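Local coordinates for protein endoglycosidase (PDB 6Q64) that probably hydrolyses glycosidic bonds in complex N-glycans, as a family 18 glycoside hydrolase of the gut bacterium Bacteroides thetaiotaomicron, at residues 228-233 with 247-252; 280-285 with 328-333. The protein carries 1 engineered substitution. One frame throughout, in Å; residues are numbered along the deposited sequence.

Contact 1 of 2, residues 228-233 with 247-252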
# COMPACT_ATOMS: atom_id res chain seq x y z
N GLY A 228 15.43 5.51 2.90
CA GLY A 228 14.31 5.43 3.85
C GLY A 228 12.99 5.13 3.16
O GLY A 228 11.97 5.08 3.87
N ARG A 229 12.96 4.88 1.85
CA ARG A 229 11.70 4.60 1.11
C ARG A 229 11.32 3.11 1.20
O ARG A 229 12.10 2.28 1.64
CB ARG A 229 11.83 5.05 -0.35
CG ARG A 229 11.89 6.56 -0.46
CD ARG A 229 11.91 7.09 -1.87
NE ARG A 229 13.06 7.99 -1.93
CZ ARG A 229 13.02 9.31 -1.97
NH1 ARG A 229 11.87 9.97 -1.97
NH2 ARG A 229 14.15 9.99 -2.01
N MSE A 230 10.13 2.82 0.70
CA MSE A 230 9.46 1.55 0.90
C MSE A 230 9.32 0.83 -0.43
O MSE A 230 9.03 1.45 -1.46
CB MSE A 230 8.04 1.81 1.40
CG MSE A 230 7.87 1.85 2.91
SE MSE A 230 5.95 2.22 3.21
CE MSE A 230 5.09 0.49 3.24
N LEU A 231 9.47 -0.49 -0.39
CA LEU A 231 9.05 -1.31 -1.51
C LEU A 231 8.02 -2.31 -1.00
O LEU A 231 8.19 -2.77 0.12
CB LEU A 231 10.24 -2.04 -2.16
CG LEU A 231 9.85 -3.00 -3.29
CD1 LEU A 231 9.10 -2.28 -4.40
CD2 LEU A 231 11.08 -3.68 -3.86
N VAL A 232 7.05 -2.64 -1.82
CA VAL A 232 5.79 -3.29 -1.38
C VAL A 232 5.19 -4.02 -2.58
O VAL A 232 5.36 -3.60 -3.73
CB VAL A 232 4.88 -2.18 -0.80
CG1 VAL A 232 3.45 -2.20 -1.35
CG2 VAL A 232 4.90 -2.19 0.72
N MSE A 233 4.48 -5.11 -2.32
CA MSE A 233 4.01 -5.96 -3.40
C MSE A 233 2.60 -6.44 -3.07
O MSE A 233 2.31 -6.83 -1.94
CB MSE A 233 5.02 -7.10 -3.61
CG MSE A 233 4.46 -8.39 -4.24
SE MSE A 233 5.71 -9.38 -5.45
CE MSE A 233 4.45 -10.81 -5.65
N LEU A 247 13.46 -8.11 1.01
CA LEU A 247 13.70 -6.85 0.27
C LEU A 247 12.39 -6.07 0.08
O LEU A 247 12.45 -4.92 -0.45
CB LEU A 247 14.32 -7.19 -1.08
CG LEU A 247 15.76 -7.68 -1.07
CD1 LEU A 247 16.24 -7.76 -2.51
CD2 LEU A 247 16.68 -6.79 -0.25
N VAL A 248 11.28 -6.66 0.53
CA VAL A 248 9.90 -6.12 0.39
C VAL A 248 9.27 -5.89 1.76
O VAL A 248 9.15 -6.83 2.55
CB VAL A 248 9.09 -7.10 -0.45
CG1 VAL A 248 7.62 -6.76 -0.42
CG2 VAL A 248 9.63 -7.12 -1.86
N ASP A 249 8.79 -4.67 2.00
CA ASP A 249 8.46 -4.19 3.36
C ASP A 249 7.08 -4.70 3.75
O ASP A 249 6.85 -4.87 4.98
CB ASP A 249 8.65 -2.67 3.41
CG ASP A 249 10.07 -2.24 3.13
OD1 ASP A 249 10.96 -2.69 3.88
OD2 ASP A 249 10.29 -1.49 2.15
N HIS A 250 6.17 -4.96 2.80
CA HIS A 250 4.82 -5.51 3.12
C HIS A 250 4.31 -6.40 2.00
O HIS A 250 4.58 -6.11 0.82
CB HIS A 250 3.74 -4.44 3.32
CG HIS A 250 3.87 -3.69 4.60
ND1 HIS A 250 4.54 -2.50 4.66
CD2 HIS A 250 3.49 -3.98 5.86
CE1 HIS A 250 4.56 -2.07 5.91
NE2 HIS A 250 3.94 -2.96 6.67
N TYR A 251 3.55 -7.41 2.40
CA TYR A 251 2.86 -8.37 1.51
C TYR A 251 1.39 -7.97 1.55
O TYR A 251 0.78 -8.08 2.63
CB TYR A 251 3.13 -9.80 1.99
CG TYR A 251 4.54 -10.06 2.49
CD1 TYR A 251 5.64 -9.65 1.76
CD2 TYR A 251 4.78 -10.70 3.68
CE1 TYR A 251 6.93 -9.85 2.23
CE2 TYR A 251 6.06 -10.90 4.15
CZ TYR A 251 7.15 -10.49 3.42
OH TYR A 251 8.43 -10.70 3.85
N ILE A 252 0.84 -7.47 0.44
CA ILE A 252 -0.51 -6.85 0.47
C ILE A 252 -1.44 -7.72 -0.35
O ILE A 252 -1.17 -7.92 -1.57
CB ILE A 252 -0.51 -5.40 -0.06
CG1 ILE A 252 0.60 -4.57 0.59
CG2 ILE A 252 -1.88 -4.77 0.14
CD1 ILE A 252 0.55 -3.10 0.23
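Asp249 holds both the N-H and the C=O of Leu231, one with its carboxylate and one with its backbone N. Asp249 OD2 accepts Leu231 N at 2.9 Å through its anti lone pair, and Asp249 N donates to Leu231 O at 2.7 Å. With CG anti to the carbonyl carbon (chi1 -62°), the carboxylate root is kept beside the backbone N. The other oxygen, OD1, forms a salt bridge with Arg225, which is likely to steady the charge. An alanine here would probably leave Leu231 N without this acceptor and Arg225 without its charged mate, although the backbone bond to Leu231 O could persist.

Further along, regular parallel pairing takes over. Met233 N donates to His250 O over a longer 3.3 Å, and Ile252 N returns to Met233 O at 2.9 Å, so that Met233 pairs with Tyr251. Two polar ends are satisfied outside the pair: Tyr251 OH is bonded to Lys279 NZ, and Arg229 NH1 to Leu182 O. The methyls of Val232 are divided, CG1 lying 3.4 Å from Ile252 CD1 and CG2 sitting at the edge of the His250 ring, in its plane. Met230, a selenomethionine, brings CE to the edge of the ring near its plane, 3.4 Å from His250 ND1.

This is a beta-alpha-beta unit of the family's TIM barrel, strands 230-235 and 251-254 joined through helix 242-245. Ile217 and Leu220 of helix 211-224 cover Leu231 from outside; strand 184-189 binds the far edge of 230-235, and strand 280-285 adjoins 251-254.

Contact 2 of 2, residues 280-285 with 328-333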
# COMPACT_ATOMS: atom_id res chain seq x y z
N THR A 280 2.15 -8.57 6.69
CA THR A 280 1.02 -8.83 5.78
C THR A 280 -0.06 -7.76 6.03
O THR A 280 -0.40 -7.44 7.19
CB THR A 280 0.52 -10.27 5.92
OG1 THR A 280 1.55 -11.16 5.48
CG2 THR A 280 -0.70 -10.48 5.07
N ILE A 281 -0.59 -7.22 4.94
CA ILE A 281 -1.74 -6.28 4.96
C ILE A 281 -2.88 -6.95 4.20
O ILE A 281 -2.63 -7.44 3.08
CB ILE A 281 -1.33 -4.91 4.38
CG1 ILE A 281 -0.60 -4.08 5.43
CG2 ILE A 281 -2.54 -4.14 3.89
CD1 ILE A 281 0.35 -3.07 4.85
N ILE A 282 -4.07 -7.00 4.78
CA ILE A 282 -5.26 -7.56 4.08
C ILE A 282 -6.24 -6.41 3.83
O ILE A 282 -6.39 -5.54 4.70
CB ILE A 282 -5.88 -8.71 4.86
CG1 ILE A 282 -5.79 -8.51 6.38
CG2 ILE A 282 -5.20 -9.99 4.43
CD1 ILE A 282 -6.60 -9.53 7.19
N THR A 283 -6.82 -6.41 2.64
CA THR A 283 -7.58 -5.28 2.09
C THR A 283 -8.94 -5.77 1.64
O THR A 283 -9.11 -6.94 1.19
CB THR A 283 -6.85 -4.60 0.94
OG1 THR A 283 -6.84 -5.46 -0.21
CG2 THR A 283 -5.45 -4.19 1.35
N VAL A 284 -9.87 -4.85 1.75
CA VAL A 284 -11.28 -5.09 1.39
C VAL A 284 -11.68 -4.15 0.23
O VAL A 284 -10.88 -3.22 -0.12
CB VAL A 284 -12.09 -4.97 2.68
CG1 VAL A 284 -12.20 -3.53 3.14
CG2 VAL A 284 -13.45 -5.61 2.51
N GLU A 285 -12.80 -4.44 -0.44
CA GLU A 285 -13.13 -3.84 -1.76
C GLU A 285 -14.23 -2.80 -1.57
O GLU A 285 -15.39 -3.18 -1.30
CB GLU A 285 -13.38 -4.98 -2.76
CG GLU A 285 -14.30 -4.69 -3.93
CD GLU A 285 -14.23 -3.36 -4.64
OE1 GLU A 285 -13.58 -3.29 -5.73
OE2 GLU A 285 -14.88 -2.42 -4.14
N GLY A 328 -0.46 -7.39 10.26
CA GLY A 328 0.40 -6.20 10.21
C GLY A 328 -0.40 -4.96 9.88
O GLY A 328 0.08 -3.87 10.24
N GLY A 329 -1.50 -5.12 9.15
CA GLY A 329 -2.40 -4.01 8.82
C GLY A 329 -3.59 -4.39 7.95
O GLY A 329 -3.68 -5.51 7.45
N ILE A 330 -4.47 -3.41 7.75
CA ILE A 330 -5.65 -3.51 6.86
C ILE A 330 -5.67 -2.28 5.97
O ILE A 330 -5.01 -1.28 6.31
CB ILE A 330 -6.94 -3.61 7.69
CG1 ILE A 330 -7.13 -2.38 8.55
CG2 ILE A 330 -6.94 -4.88 8.53
CD1 ILE A 330 -8.48 -1.80 8.38
N GLY A 331 -6.41 -2.38 4.87
CA GLY A 331 -6.63 -1.30 3.90
C GLY A 331 -7.90 -1.50 3.09
O GLY A 331 -8.54 -2.56 3.15
N THR A 332 -8.25 -0.50 2.30
CA THR A 332 -9.46 -0.47 1.47
C THR A 332 -9.04 -0.08 0.07
O THR A 332 -8.11 0.74 -0.07
CB THR A 332 -10.42 0.52 2.09
OG1 THR A 332 -9.56 1.64 2.29
CG2 THR A 332 -11.04 0.05 3.39
N TYR A 333 -9.62 -0.73 -0.93
CA TYR A 333 -9.49 -0.38 -2.36
C TYR A 333 -10.49 0.73 -2.65
O TYR A 333 -11.69 0.53 -2.36
CB TYR A 333 -9.70 -1.64 -3.22
CG TYR A 333 -9.70 -1.42 -4.70
CD1 TYR A 333 -8.56 -1.03 -5.38
CD2 TYR A 333 -10.86 -1.62 -5.44
CE1 TYR A 333 -8.57 -0.84 -6.75
CE2 TYR A 333 -10.88 -1.46 -6.81
CZ TYR A 333 -9.73 -1.07 -7.47
OH TYR A 333 -9.80 -0.90 -8.83
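Gly331 O is held by two groups of the neighbouring strand: Val284 N donates to it at 3.0 Å, and the CA of Thr283 adds a CA-H...O contact at 3.1 Å. Ile282 O is gripped in the same fashion, by Gly331 N at 3.2 Å and by the CA-H of Ile330. Ile282 N in turn reaches Gly329 O at 3.1 Å, and the run ends with Tyr333 N on Val284 O at 2.9 Å. At the opposite end Thr280 O receives only weak, bent bonds from Gly328 N and Gly329 N.

The strand segments run parallel with a 31° twist between them and are the seventh and eighth strands of the TIM barrel characteristic of glycoside hydrolase family 18. Ile282, Val284, Ile330 and Thr332 lie on one face, under Tyr316, Gln312 and Ile313 of helix 311-317; here Val284 CG1 and Thr332 CG2 lie side by side, 3.8 Å apart. On the other face Ile281 and Thr283 stand opposite glycines. Ile281 CG1 rests 3.8 Å from Gly329 CA, and a CB on Gly329 or Gly331 would come tightly against Ile281 CG1 or Thr283 CG2, respectively. Phe74 and Trp76 of strand 72-76 continue this packing, and Thr283 OG1 is bonded to Tyr253 O.

At the C-terminal end Glu285 and Tyr333 lie alongside, pointing the same way. Glu285 OE1 comes to the ring edge, near its plane, 3.2 Å from Tyr333 CD2, with carboxylate and ring planes 84° apart. The Glu285 side chain bends at chi2 (41°), and its OE2 caps Gln288 N at the start of helix 286-289, while Trp104 meets the Tyr333 ring edge-to-face.

Strand 251-254 and strand 280-285 are neighbours in the barrel sheet, which joins contact 1 to contact 2; the contact centres are about 14 Å apart. Tyr251 O lies 2.8 Å from Ile281 N, a probable hydrogen bond. Packing crosses the same seam, with His250 CD2 3.4 Å from Ile281 CD1 and Ile252 CG2 3.8 Å from Thr283 CG2. Val232 and Ile252 of contact 1 also touch Asp186 on strand 184-189, part of the family 18 DxxDxDxE motif, whose final glutamate is an engineered glutamine in this protein. As in other TIM barrels, the active site probably lies at the C-terminal strand ends, where 280-285 and 328-333 finish with Glu285 and Tyr333.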